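Local structure of conserved hypothetical secreted protein (Helicobacter pylori, 4RNZ) at residues A187-E192 against L314-T319; K196-S201 against D223-H228; S230-A235 against L262-M267; K251-H256 against S268-G273. The protein is probably a zinc-dependent metalloendopeptidase of family M23 that acts on peptidoglycan and helps to determine the shape of the cell. All blocks are in the same frame, centred on the assembly; numbering follows the deposited sequence.

Contact 1 (A187-E192 against L314-T319)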
loop_
_atom_site.group_PDB
_atom_site.type_symbol
_atom_site.label_atom_id
_atom_site.label_comp_id
_atom_site.label_asym_id
_atom_site.label_seq_id
_atom_site.Cartn_x
_atom_site.Cartn_y
_atom_site.Cartn_z
ATOM N N ALA A 187 10.830 -7.028 -9.244
ATOM C CA ALA A 187 9.858 -7.430 -8.252
ATOM C C ALA A 187 8.432 -7.062 -8.685
ATOM O O ALA A 187 7.608 -6.743 -7.856
ATOM C CB ALA A 187 10.209 -6.790 -6.915
ATOM N N GLY A 188 8.168 -7.090 -9.992
ATOM C CA GLY A 188 6.861 -6.757 -10.519
ATOM C C GLY A 188 5.857 -7.897 -10.371
ATOM O O GLY A 188 6.139 -8.930 -9.760
ATOM N N PHE A 189 4.673 -7.675 -10.917
ATOM C CA PHE A 189 3.604 -8.655 -10.952
ATOM C C PHE A 189 2.995 -8.508 -12.326
ATOM O O PHE A 189 2.885 -7.406 -12.823
ATOM C CB PHE A 189 2.565 -8.330 -9.883
ATOM C CG PHE A 189 3.091 -8.438 -8.484
ATOM C CD1 PHE A 189 3.017 -9.643 -7.790
ATOM C CD2 PHE A 189 3.676 -7.341 -7.861
ATOM C CE1 PHE A 189 3.525 -9.762 -6.500
ATOM C CE2 PHE A 189 4.189 -7.451 -6.567
ATOM C CZ PHE A 189 4.107 -8.661 -5.888
ATOM N N LEU A 190 2.654 -9.609 -12.974
ATOM C CA LEU A 190 1.984 -9.532 -14.283
ATOM C C LEU A 190 0.542 -9.880 -13.964
ATOM O O LEU A 190 0.208 -11.043 -13.789
ATOM C CB LEU A 190 2.590 -10.526 -15.287
ATOM C CG LEU A 190 4.127 -10.471 -15.446
ATOM C CD1 LEU A 190 4.721 -11.756 -16.033
ATOM C CD2 LEU A 190 4.573 -9.266 -16.261
ATOM N N LEU A 191 -0.279 -8.861 -13.817
ATOM C CA LEU A 191 -1.688 -9.049 -13.550
ATOM C C LEU A 191 -2.467 -9.161 -14.853
ATOM O O LEU A 191 -2.065 -8.617 -15.868
ATOM C CB LEU A 191 -2.225 -7.870 -12.748
ATOM C CG LEU A 191 -1.629 -7.643 -11.368
ATOM C CD1 LEU A 191 -2.398 -6.513 -10.707
ATOM C CD2 LEU A 191 -1.700 -8.922 -10.556
ATOM N N GLU A 192 -3.589 -9.855 -14.802
ATOM C CA GLU A 192 -4.473 -10.007 -15.967
ATOM C C GLU A 192 -5.778 -9.321 -15.661
ATOM O O GLU A 192 -6.260 -9.373 -14.538
ATOM C CB GLU A 192 -4.774 -11.478 -16.222
ATOM C CG GLU A 192 -3.634 -12.213 -16.872
ATOM C CD GLU A 192 -3.924 -13.681 -17.119
ATOM O OE1 GLU A 192 -4.995 -14.208 -16.703
ATOM O OE2 GLU A 192 -3.053 -14.327 -17.741
ATOM N N LEU A 314 -3.969 -0.822 -13.508
ATOM C CA LEU A 314 -3.606 -0.826 -14.912
ATOM C C LEU A 314 -2.105 -0.799 -15.126
ATOM O O LEU A 314 -1.606 -1.410 -16.068
ATOM C CB LEU A 314 -4.287 0.332 -15.628
ATOM C CG LEU A 314 -5.823 0.307 -15.585
ATOM C CD1 LEU A 314 -6.328 1.297 -16.619
ATOM C CD2 LEU A 314 -6.460 -1.070 -15.811
ATOM N N GLY A 315 -1.374 -0.151 -14.223
ATOM C CA GLY A 315 0.077 -0.184 -14.272
ATOM C C GLY A 315 0.698 -1.559 -14.228
ATOM O O GLY A 315 1.837 -1.733 -14.664
ATOM N N TYR A 316 -0.020 -2.548 -13.699
ATOM C CA TYR A 316 0.504 -3.910 -13.611
ATOM C C TYR A 316 -0.118 -4.865 -14.605
ATOM O O TYR A 316 0.227 -6.064 -14.607
ATOM C CB TYR A 316 0.205 -4.502 -12.247
ATOM C CG TYR A 316 1.073 -4.047 -11.123
ATOM C CD1 TYR A 316 2.358 -4.584 -10.942
ATOM C CD2 TYR A 316 0.597 -3.134 -10.193
ATOM C CE1 TYR A 316 3.152 -4.187 -9.877
ATOM C CE2 TYR A 316 1.376 -2.736 -9.126
ATOM C CZ TYR A 316 2.651 -3.267 -8.967
ATOM O OH TYR A 316 3.411 -2.853 -7.893
ATOM N N ILE A 317 -1.087 -4.395 -15.387
ATOM C CA ILE A 317 -1.641 -5.259 -16.430
ATOM C C ILE A 317 -0.826 -5.049 -17.697
ATOM O O ILE A 317 -0.881 -4.009 -18.308
ATOM C CB ILE A 317 -3.131 -5.002 -16.638
ATOM C CG1 ILE A 317 -3.866 -5.432 -15.359
ATOM C CG2 ILE A 317 -3.643 -5.785 -17.841
ATOM C CD1 ILE A 317 -5.353 -5.205 -15.367
ATOM N N ARG A 318 0.005 -6.017 -18.003
ATOM C CA ARG A 318 0.992 -5.934 -19.058
ATOM C C ARG A 318 1.485 -7.337 -19.265
ATOM O O ARG A 318 1.257 -8.173 -18.433
ATOM C CB ARG A 318 2.167 -5.067 -18.628
ATOM C CG ARG A 318 3.064 -5.693 -17.561
ATOM C CD ARG A 318 3.482 -4.691 -16.501
ATOM N NE ARG A 318 3.887 -5.297 -15.229
ATOM C CZ ARG A 318 4.390 -4.591 -14.221
ATOM N NH1 ARG A 318 4.534 -3.291 -14.364
ATOM N NH2 ARG A 318 4.768 -5.173 -13.085
ATOM N N THR A 319 2.225 -7.576 -20.331
ATOM C CA THR A 319 2.766 -8.901 -20.595
ATOM C C THR A 319 4.239 -8.997 -20.313
ATOM O O THR A 319 4.758 -10.054 -20.032
ATOM C CB THR A 319 2.566 -9.295 -22.054
ATOM O OG1 THR A 319 1.217 -9.043 -22.433
ATOM C CG2 THR A 319 2.857 -10.723 -22.208
HETATM O O HOH W 1 -1.808 -8.977 -18.697
#
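The rings of F189 and Y316 form an offset T-shaped (edge-to-face) pair, with the edge of F189 turned toward the face of Y316. The pair lies in a loop-to-loop contact. Segment 187-192 comes just after strand 185-186. Segment 314-319 is the loop that leads from strand 309-311 of the M23 peptidase sheet toward helix 326-348. The ring centroids of F189 and Y316 lie 5.9 Å apart and their planes stand at 70°. Y316 CE1 sits near the plane of the F189 ring, 3.8 Å from F189 CD2. The edge of the Y316 ring meets a carbonyl, with F189 O 3.4 Å from Y316 CD1. The guanidinium of R318 has Y316 CA over the centre of one face. G188 C and F189 N lie at its edge.

R318 NH2 donates to F189 O at 2.9 Å, with the oxygen tilted out of the guanidinium plane. R318 NE adds a weak bond to the same oxygen, so both nitrogens reach one carbonyl. NH1 of R318 makes a salt bridge with E185. The side chain is nevertheless poorly ordered.

The backbones meet where L191 N donates to Y316 O at 3.0 Å, with an N-H...O angle of 157°. With CG anti to the carbonyl carbon (chi1 -62°), L191 CG packs against Y316 CB, and L191 CD1 lies 3.6 Å from Y316 CB. L191 also touches L262 and V304, which carries the contact into the peptidase core. L191 O receives a CA-H...O contact from I317 CA at 3.4 Å. The same oxygen accepts a bond from a water, 2.9 Å from L191 O, that also donates to R318 O.

Contact 2 (K196-S201 against D223-H228). With ZN (zinc ion), chain B.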
loop_
_atom_site.group_PDB
_atom_site.type_symbol
_atom_site.label_atom_id
_atom_site.label_comp_id
_atom_site.label_asym_id
_atom_site.label_seq_id
_atom_site.Cartn_x
_atom_site.Cartn_y
_atom_site.Cartn_z
ATOM N N LYS A 196 -14.496 -9.463 -18.502
ATOM C CA LYS A 196 -14.723 -8.928 -19.838
ATOM C C LYS A 196 -15.553 -7.673 -19.681
ATOM O O LYS A 196 -16.714 -7.738 -19.354
ATOM C CB LYS A 196 -15.473 -9.920 -20.738
ATOM C CG LYS A 196 -15.451 -9.477 -22.196
ATOM C CD LYS A 196 -14.171 -9.957 -22.857
ATOM C CE LYS A 196 -13.995 -9.465 -24.303
ATOM N NZ LYS A 196 -12.769 -10.129 -24.852
ATOM N N TYR A 197 -14.945 -6.524 -19.872
ATOM C CA TYR A 197 -15.640 -5.266 -19.646
ATOM C C TYR A 197 -16.056 -4.665 -20.967
ATOM O O TYR A 197 -15.404 -4.926 -21.975
ATOM C CB TYR A 197 -14.751 -4.294 -18.892
ATOM C CG TYR A 197 -13.491 -3.882 -19.590
ATOM C CD1 TYR A 197 -12.308 -4.599 -19.422
ATOM C CD2 TYR A 197 -13.466 -2.744 -20.387
ATOM C CE1 TYR A 197 -11.132 -4.202 -20.060
ATOM C CE2 TYR A 197 -12.303 -2.323 -21.022
ATOM C CZ TYR A 197 -11.141 -3.052 -20.846
ATOM O OH TYR A 197 -10.009 -2.644 -21.479
ATOM N N THR A 198 -17.113 -3.857 -20.934
ATOM C CA THR A 198 -17.585 -3.119 -22.099
ATOM C C THR A 198 -16.837 -1.796 -22.198
ATOM O O THR A 198 -16.427 -1.378 -23.291
ATOM C CB THR A 198 -19.108 -2.906 -22.044
ATOM O OG1 THR A 198 -19.473 -2.278 -20.824
ATOM C CG2 THR A 198 -19.837 -4.249 -22.107
ATOM N N ARG A 199 -16.620 -1.150 -21.054
ATOM C CA ARG A 199 -15.707 -0.015 -20.983
ATOM C C ARG A 199 -15.266 0.169 -19.523
ATOM O O ARG A 199 -15.906 -0.315 -18.606
ATOM C CB ARG A 199 -16.383 1.275 -21.504
ATOM C CG ARG A 199 -17.391 1.832 -20.523
ATOM C CD ARG A 199 -18.409 2.799 -21.112
ATOM N NE ARG A 199 -19.201 3.312 -19.997
ATOM C CZ ARG A 199 -18.864 4.355 -19.242
ATOM N NH1 ARG A 199 -17.767 5.061 -19.502
ATOM N NH2 ARG A 199 -19.644 4.709 -18.226
ATOM N N ILE A 200 -14.175 0.884 -19.326
ATOM C CA ILE A 200 -13.767 1.301 -17.991
ATOM C C ILE A 200 -14.626 2.521 -17.669
ATOM O O ILE A 200 -14.490 3.535 -18.316
ATOM C CB ILE A 200 -12.261 1.603 -17.980
ATOM C CG1 ILE A 200 -11.531 0.272 -18.119
ATOM C CG2 ILE A 200 -11.850 2.374 -16.733
ATOM C CD1 ILE A 200 -10.024 0.339 -18.192
ATOM N N SER A 201 -15.561 2.403 -16.730
ATOM C CA SER A 201 -16.441 3.545 -16.394
ATOM C C SER A 201 -15.788 4.541 -15.440
ATOM O O SER A 201 -16.241 5.660 -15.302
ATOM C CB SER A 201 -17.766 3.071 -15.807
ATOM O OG SER A 201 -17.531 2.238 -14.702
ATOM N N ASP A 223 -13.154 0.792 -12.174
ATOM C CA ASP A 223 -14.525 0.320 -12.350
ATOM C C ASP A 223 -14.673 -0.172 -13.777
ATOM O O ASP A 223 -14.477 0.581 -14.736
ATOM C CB ASP A 223 -15.539 1.426 -12.049
ATOM C CG ASP A 223 -15.632 1.736 -10.573
ATOM O OD1 ASP A 223 -15.108 0.957 -9.759
ATOM O OD2 ASP A 223 -16.230 2.759 -10.212
ATOM N N TYR A 224 -14.982 -1.457 -13.899
ATOM C CA TYR A 224 -15.130 -2.100 -15.201
ATOM C C TYR A 224 -16.609 -2.295 -15.403
ATOM O O TYR A 224 -17.225 -3.055 -14.656
ATOM C CB TYR A 224 -14.486 -3.475 -15.213
ATOM C CG TYR A 224 -12.966 -3.539 -15.216
ATOM C CD1 TYR A 224 -12.219 -3.198 -16.344
ATOM C CD2 TYR A 224 -12.276 -4.019 -14.095
ATOM C CE1 TYR A 224 -10.839 -3.297 -16.342
ATOM C CE2 TYR A 224 -10.910 -4.127 -14.092
ATOM C CZ TYR A 224 -10.191 -3.773 -15.217
ATOM O OH TYR A 224 -8.820 -3.891 -15.185
ATOM N N ALA A 225 -17.190 -1.586 -16.362
ATOM C CA ALA A 225 -18.601 -1.809 -16.702
ATOM C C ALA A 225 -18.713 -3.179 -17.364
ATOM O O ALA A 225 -17.972 -3.495 -18.284
ATOM C CB ALA A 225 -19.122 -0.713 -17.625
ATOM N N ALA A 226 -19.591 -4.014 -16.840
ATOM C CA ALA A 226 -19.816 -5.329 -17.395
ATOM C C ALA A 226 -21.236 -5.759 -17.152
ATOM O O ALA A 226 -21.902 -5.248 -16.272
ATOM C CB ALA A 226 -18.883 -6.326 -16.763
ATOM N N LYS A 227 -21.663 -6.755 -17.904
ATOM C CA LYS A 227 -22.983 -7.344 -17.741
ATOM C C LYS A 227 -23.129 -8.052 -16.427
ATOM O O LYS A 227 -22.215 -8.749 -15.956
ATOM C CB LYS A 227 -23.258 -8.338 -18.872
ATOM C CG LYS A 227 -24.578 -9.076 -18.722
ATOM C CD LYS A 227 -25.062 -9.646 -20.038
ATOM C CE LYS A 227 -26.492 -10.139 -19.917
ATOM N NZ LYS A 227 -27.115 -10.190 -21.266
ATOM N N HIS A 228 -24.308 -7.899 -15.835
ATOM C CA HIS A 228 -24.623 -8.612 -14.610
ATOM C C HIS A 228 -24.417 -10.101 -14.852
ATOM O O HIS A 228 -24.836 -10.628 -15.891
ATOM C CB HIS A 228 -26.060 -8.305 -14.170
ATOM C CG HIS A 228 -26.390 -8.845 -12.820
ATOM N ND1 HIS A 228 -26.781 -10.150 -12.623
ATOM C CD2 HIS A 228 -26.338 -8.277 -11.593
ATOM C CE1 HIS A 228 -26.968 -10.364 -11.333
ATOM N NE2 HIS A 228 -26.701 -9.244 -10.686
HETATM ZN ZN ZN B . -14.727 1.797 -8.014
HETATM O O HOH W 2 -17.918 3.623 -12.363
#
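I200 and Y224 face each other as an antiparallel, non-hydrogen-bonded pair at one margin of the M23 peptidase sheet, where strand 199-202 runs beside strand 222-225. Backbone bonds lie on both sides of this pair. A225 N donates to R199 O at 2.9 Å. S201 N donates to D223 O, also at 2.9 Å, with an N-H...O angle of 131°. Further along, T198 N donates to A225 O at 2.8 Å, and T198 OG1 adds a weak bond to that oxygen.

Apolar contacts gather round Y224. Its ring meets the ring of Y197 obliquely, with planes at 36°, and the two CD1 atoms of Y197 and Y224 are 3.4 Å apart. Y197 CG, set between the backbone N and the carbonyl carbon (chi1 62°), also lies close to Y224 CD1. I200 lies alongside Y224 and points the same way, with I200 CG1 4.0 Å from Y224 CD1. L300 and F302 of the next strand also touch Y224.

D223 also binds the metal. It shares the zinc with E34, H219 and H301. D223 OD1 binds the zinc at 2.0 Å, while D223 OD2 accepts a bond from a water that is also hydrogen-bonded to S201 OG.

Contact 3 (S230-A235 against L262-M267)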
loop_
_atom_site.group_PDB
_atom_site.type_symbol
_atom_site.label_atom_id
_atom_site.label_comp_id
_atom_site.label_asym_id
_atom_site.label_seq_id
_atom_site.Cartn_x
_atom_site.Cartn_y
_atom_site.Cartn_z
ATOM N N SER A 230 -21.458 -11.539 -15.373
ATOM C CA SER A 230 -20.178 -11.771 -16.046
ATOM C C SER A 230 -19.166 -12.473 -15.103
ATOM O O SER A 230 -19.070 -12.157 -13.911
ATOM C CB SER A 230 -19.596 -10.437 -16.543
ATOM O OG SER A 230 -20.387 -9.830 -17.542
ATOM N N LEU A 231 -18.437 -13.443 -15.628
ATOM C CA LEU A 231 -17.444 -14.138 -14.848
ATOM C C LEU A 231 -16.286 -13.224 -14.432
ATOM O O LEU A 231 -15.776 -12.448 -15.232
ATOM C CB LEU A 231 -16.898 -15.329 -15.606
ATOM C CG LEU A 231 -17.936 -16.391 -15.979
ATOM C CD1 LEU A 231 -17.224 -17.615 -16.521
ATOM C CD2 LEU A 231 -18.811 -16.754 -14.796
ATOM N N ILE A 232 -15.880 -13.356 -13.166
ATOM C CA ILE A 232 -14.739 -12.638 -12.614
ATOM C C ILE A 232 -13.678 -13.670 -12.294
ATOM O O ILE A 232 -13.947 -14.683 -11.625
ATOM C CB ILE A 232 -15.109 -11.864 -11.329
ATOM C CG1 ILE A 232 -16.242 -10.860 -11.628
ATOM C CG2 ILE A 232 -13.886 -11.126 -10.772
ATOM C CD1 ILE A 232 -16.912 -10.302 -10.391
ATOM N N HIS A 233 -12.485 -13.420 -12.822
ATOM C CA HIS A 233 -11.348 -14.291 -12.691
ATOM C C HIS A 233 -10.257 -13.575 -11.912
ATOM O O HIS A 233 -10.023 -12.380 -12.117
ATOM C CB HIS A 233 -10.794 -14.646 -14.068
ATOM C CG HIS A 233 -11.743 -15.420 -14.928
ATOM N ND1 HIS A 233 -11.541 -16.745 -15.242
ATOM C CD2 HIS A 233 -12.890 -15.054 -15.548
ATOM C CE1 HIS A 233 -12.541 -17.171 -16.000
ATOM N NE2 HIS A 233 -13.364 -16.161 -16.212
ATOM N N SER A 234 -9.559 -14.299 -11.052
ATOM C CA SER A 234 -8.455 -13.712 -10.279
ATOM C C SER A 234 -7.354 -13.194 -11.191
ATOM O O SER A 234 -6.869 -13.909 -12.062
ATOM C CB SER A 234 -7.840 -14.747 -9.321
ATOM O OG SER A 234 -6.780 -14.166 -8.575
ATOM N N ALA A 235 -6.927 -11.960 -10.962
ATOM C CA ALA A 235 -5.870 -11.360 -11.765
ATOM C C ALA A 235 -4.510 -11.936 -11.443
ATOM O O ALA A 235 -3.547 -11.649 -12.167
ATOM C CB ALA A 235 -5.833 -9.870 -11.543
ATOM N N LEU A 262 -5.516 -7.528 -3.427
ATOM C CA LEU A 262 -6.324 -7.340 -4.636
ATOM C C LEU A 262 -7.794 -7.469 -4.257
ATOM O O LEU A 262 -8.193 -8.448 -3.642
ATOM C CB LEU A 262 -5.931 -8.358 -5.722
ATOM C CG LEU A 262 -4.493 -8.247 -6.263
ATOM C CD1 LEU A 262 -3.530 -9.120 -5.472
ATOM C CD2 LEU A 262 -4.396 -8.641 -7.724
ATOM N N VAL A 263 -8.586 -6.471 -4.638
ATOM C CA VAL A 263 -9.985 -6.353 -4.203
ATOM C C VAL A 263 -10.918 -6.448 -5.403
ATOM O O VAL A 263 -10.718 -5.752 -6.375
ATOM C CB VAL A 263 -10.181 -4.994 -3.514
ATOM C CG1 VAL A 263 -11.658 -4.672 -3.280
ATOM C CG2 VAL A 263 -9.394 -4.965 -2.211
ATOM N N TYR A 264 -11.943 -7.285 -5.306
ATOM C CA TYR A 264 -12.905 -7.507 -6.377
ATOM C C TYR A 264 -14.294 -7.324 -5.812
ATOM O O TYR A 264 -14.781 -8.214 -5.123
ATOM C CB TYR A 264 -12.787 -8.948 -6.860
ATOM C CG TYR A 264 -11.421 -9.318 -7.349
ATOM C CD1 TYR A 264 -10.428 -9.692 -6.463
ATOM C CD2 TYR A 264 -11.130 -9.305 -8.700
ATOM C CE1 TYR A 264 -9.154 -10.034 -6.916
ATOM C CE2 TYR A 264 -9.873 -9.649 -9.161
ATOM C CZ TYR A 264 -8.893 -10.026 -8.268
ATOM O OH TYR A 264 -7.645 -10.343 -8.735
ATOM N N ALA A 265 -14.934 -6.192 -6.103
ATOM C CA ALA A 265 -16.157 -5.803 -5.408
ATOM C C ALA A 265 -17.364 -5.639 -6.327
ATOM O O ALA A 265 -17.235 -5.467 -7.542
ATOM C CB ALA A 265 -15.930 -4.508 -4.623
ATOM N N HIS A 266 -18.523 -5.643 -5.670
ATOM C CA HIS A 266 -19.846 -5.555 -6.248
ATOM C C HIS A 266 -20.297 -6.865 -6.891
ATOM O O HIS A 266 -21.040 -6.845 -7.853
ATOM C CB HIS A 266 -19.958 -4.391 -7.243
ATOM C CG HIS A 266 -19.609 -3.062 -6.649
ATOM N ND1 HIS A 266 -20.357 -2.477 -5.654
ATOM C CD2 HIS A 266 -18.583 -2.215 -6.895
ATOM C CE1 HIS A 266 -19.809 -1.325 -5.315
ATOM N NE2 HIS A 266 -18.728 -1.148 -6.049
ATOM N N MET A 267 -19.873 -7.992 -6.351
ATOM C CA MET A 267 -20.179 -9.264 -6.965
ATOM C C MET A 267 -21.648 -9.633 -6.721
ATOM O O MET A 267 -22.226 -9.242 -5.709
ATOM C CB MET A 267 -19.287 -10.357 -6.400
ATOM C CG MET A 267 -17.816 -10.178 -6.678
ATOM S SD MET A 267 -16.993 -11.743 -6.416
ATOM C CE MET A 267 -15.325 -11.131 -6.544
HETATM O O HOH W 3 -5.978 -11.915 -7.171
#
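Strand 260-267 of the main M23 peptidase sheet faces strand 231-233 of a smaller three-stranded sheet, and the core between them is filled by I232, Y264 and M267. The two segments run almost exactly antiparallel, but they meet through side chains. The nearest CA atoms, A235 CA and L262 CA, are 8.2 Å apart.

Y264 does most of the bridging. Its CG lies beside the backbone N (chi1 -58°), and the ring reaches across to the residues just after strand 231-233. There, A235 N donates to Y264 OH at 2.8 Å, with a nearly straight N-H...O angle of 165°. A water is bonded to the same hydroxyl and lies 2.8 Å from Y264 OH. This water donates to S234 OG, which is also bonded to S236 O. Y264 OH is therefore gripped from the backbone and by water. A235 CB packs close by, 3.4 Å from Y264 OH.

I232 uses two branches. I232 CG2 touches Y264 CD2 at 3.9 Å, where the two side chains pass each other pointing opposite ways. I232 CD1 meets M267 CG at 3.8 Å. At the far end, A235 CB approaches L262 CD2 at 4.3 Å.

Strand 299-306, which carries the zinc ligand H301, borders this core: L300 touches I232, and F302 touches A235 and the Y264 ring. I255 of strand 252-257 and I286 of strand 285-289 also touch Y264.

Contact 4 (K251-H256 against S268-G273)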
loop_
_atom_site.group_PDB
_atom_site.type_symbol
_atom_site.label_atom_id
_atom_site.label_comp_id
_atom_site.label_asym_id
_atom_site.label_seq_id
_atom_site.Cartn_x
_atom_site.Cartn_y
_atom_site.Cartn_z
ATOM N N LYS A 251 -20.824 -7.450 -2.141
ATOM C CA LYS A 251 -20.019 -8.669 -2.026
ATOM C C LYS A 251 -18.629 -8.447 -2.605
ATOM O O LYS A 251 -18.486 -7.932 -3.716
ATOM C CB LYS A 251 -20.675 -9.869 -2.727
ATOM C CG LYS A 251 -21.884 -10.410 -1.986
ATOM C CD LYS A 251 -22.515 -11.605 -2.672
ATOM C CE LYS A 251 -23.974 -11.736 -2.287
ATOM N NZ LYS A 251 -24.537 -12.934 -2.955
ATOM N N VAL A 252 -17.624 -8.873 -1.863
ATOM C CA VAL A 252 -16.253 -8.609 -2.223
ATOM C C VAL A 252 -15.334 -9.767 -1.811
ATOM O O VAL A 252 -15.541 -10.456 -0.801
ATOM C CB VAL A 252 -15.808 -7.246 -1.635
ATOM C CG1 VAL A 252 -16.075 -7.189 -0.139
ATOM C CG2 VAL A 252 -14.339 -6.983 -1.911
ATOM N N VAL A 253 -14.334 -10.011 -2.638
ATOM C CA VAL A 253 -13.275 -10.963 -2.340
ATOM C C VAL A 253 -11.984 -10.178 -2.337
ATOM O O VAL A 253 -11.769 -9.317 -3.201
ATOM C CB VAL A 253 -13.159 -12.038 -3.452
ATOM C CG1 VAL A 253 -11.902 -12.893 -3.270
ATOM C CG2 VAL A 253 -14.410 -12.898 -3.488
ATOM N N GLU A 254 -11.127 -10.498 -1.376
ATOM C CA GLU A 254 -9.814 -9.899 -1.244
ATOM C C GLU A 254 -8.826 -11.035 -1.259
ATOM O O GLU A 254 -9.022 -12.041 -0.585
ATOM C CB GLU A 254 -9.707 -9.084 0.060
ATOM C CG GLU A 254 -10.806 -8.027 0.169
ATOM C CD GLU A 254 -10.570 -7.026 1.302
ATOM O OE1 GLU A 254 -9.585 -7.202 2.041
ATOM O OE2 GLU A 254 -11.375 -6.071 1.434
ATOM N N ILE A 255 -7.797 -10.876 -2.078
ATOM C CA ILE A 255 -6.758 -11.866 -2.260
ATOM C C ILE A 255 -5.413 -11.214 -2.003
ATOM O O ILE A 255 -5.182 -10.077 -2.421
ATOM C CB ILE A 255 -6.813 -12.434 -3.698
ATOM C CG1 ILE A 255 -8.033 -13.345 -3.844
ATOM C CG2 ILE A 255 -5.527 -13.186 -4.048
ATOM C CD1 ILE A 255 -8.544 -13.480 -5.276
ATOM N N HIS A 256 -4.520 -11.946 -1.332
ATOM C CA HIS A 256 -3.183 -11.459 -1.011
ATOM C C HIS A 256 -2.105 -12.256 -1.715
ATOM O O HIS A 256 -2.180 -13.489 -1.805
ATOM C CB HIS A 256 -2.909 -11.567 0.483
ATOM C CG HIS A 256 -3.828 -10.757 1.324
ATOM N ND1 HIS A 256 -5.153 -11.088 1.507
ATOM C CD2 HIS A 256 -3.620 -9.630 2.038
ATOM C CE1 HIS A 256 -5.727 -10.193 2.292
ATOM N NE2 HIS A 256 -4.816 -9.309 2.640
ATOM N N SER A 268 -22.246 -10.375 -7.657
ATOM C CA SER A 268 -23.583 -10.941 -7.449
ATOM C C SER A 268 -23.448 -12.279 -6.748
ATOM O O SER A 268 -24.372 -12.711 -6.070
ATOM C CB SER A 268 -24.374 -11.071 -8.757
ATOM O OG SER A 268 -23.645 -11.789 -9.737
ATOM N N ALA A 269 -22.281 -12.909 -6.844
ATOM C CA ALA A 269 -22.075 -14.233 -6.245
ATOM C C ALA A 269 -20.601 -14.593 -6.207
ATOM O O ALA A 269 -19.824 -14.149 -7.065
ATOM C CB ALA A 269 -22.838 -15.291 -7.050
ATOM N N PHE A 270 -20.227 -15.418 -5.235
ATOM C CA PHE A 270 -18.882 -15.970 -5.135
ATOM C C PHE A 270 -18.872 -17.334 -5.803
ATOM O O PHE A 270 -19.907 -17.988 -5.868
ATOM C CB PHE A 270 -18.479 -16.140 -3.669
ATOM C CG PHE A 270 -18.643 -14.890 -2.846
ATOM C CD1 PHE A 270 -17.891 -13.754 -3.131
ATOM C CD2 PHE A 270 -19.538 -14.854 -1.772
ATOM C CE1 PHE A 270 -18.041 -12.595 -2.382
ATOM C CE2 PHE A 270 -19.693 -13.703 -1.015
ATOM C CZ PHE A 270 -18.938 -12.574 -1.316
ATOM N N ALA A 271 -17.713 -17.775 -6.274
ATOM C CA ALA A 271 -17.588 -19.114 -6.850
ATOM C C ALA A 271 -17.826 -20.163 -5.761
ATOM O O ALA A 271 -17.301 -20.036 -4.668
ATOM C CB ALA A 271 -16.198 -19.317 -7.438
ATOM N N ASN A 272 -18.571 -21.210 -6.093
ATOM C CA ASN A 272 -18.736 -22.354 -5.204
ATOM C C ASN A 272 -17.444 -22.870 -4.568
ATOM O O ASN A 272 -16.466 -23.164 -5.254
ATOM C CB ASN A 272 -19.408 -23.512 -5.948
ATOM C CG ASN A 272 -19.926 -24.584 -4.993
ATOM O OD1 ASN A 272 -19.174 -25.447 -4.531
ATOM N ND2 ASN A 272 -21.208 -24.514 -4.676
ATOM N N GLY A 273 -17.432 -22.979 -3.246
ATOM C CA GLY A 273 -16.293 -23.564 -2.564
ATOM C C GLY A 273 -15.152 -22.608 -2.293
ATOM O O GLY A 273 -14.194 -22.968 -1.602
#
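K251 and F270 carry the contact, with the lysine chain crossing the phenylalanine ring obliquely. K251 CB lies 3.5 Å from F270 CZ. K251 CG follows at 3.7 Å from the same F270 CZ, and K251 CD is 3.9 Å from F270 CE2. The chain is extended beyond CG, and its amino group passes the ring to reach the backbone. K251 NZ donates to S268 O at 3.1 Å, from 49° above the carbonyl plane. On the valine side, V253 CG2 packs on F270 CD1 at 3.6 Å. V252 N lies in the plane of the F270 ring, at its edge, and V252 O is 3.7 Å from F270 CE1.

F270 belongs to strand 269-270, an outer strand of the three-stranded sheet, whereas V252 and V253 lie on strand 252-257 of the large M23 peptidase sheet. The ring thus packs where the two sheets meet.

Further out, other residues surround these groups. V253 is bonded through its backbone to Y264 and also touches M267 and L274. K251 N donates to T292 OG1, and the K251 side chain touches V245. M243 packs on F270. S268 OG is hydrogen-bonded to V289 O of strand 285-289.

From the N terminus, the chain first enters contact 1 at 187-192, and its partner 314-319 comes last. Contact 1 therefore closes a long loop in which the other three contacts are nested. Contact 2 closes a short loop between 196-201 and 223-228, beside the zinc. Contact 3 opens soon after, at 230-235. Contact 4 opens at 251-256, before contact 3 closes at 262-267, and closes at 268-273, so these two cross. They share the pairing of strands 252-257 and 260-267 and join the large sheet to the small one. I317 packs on Y224 between contacts 1 and 2, E192 N probably bonds to A235 O between 1 and 3, and H228 meets S268 between 2 and 4.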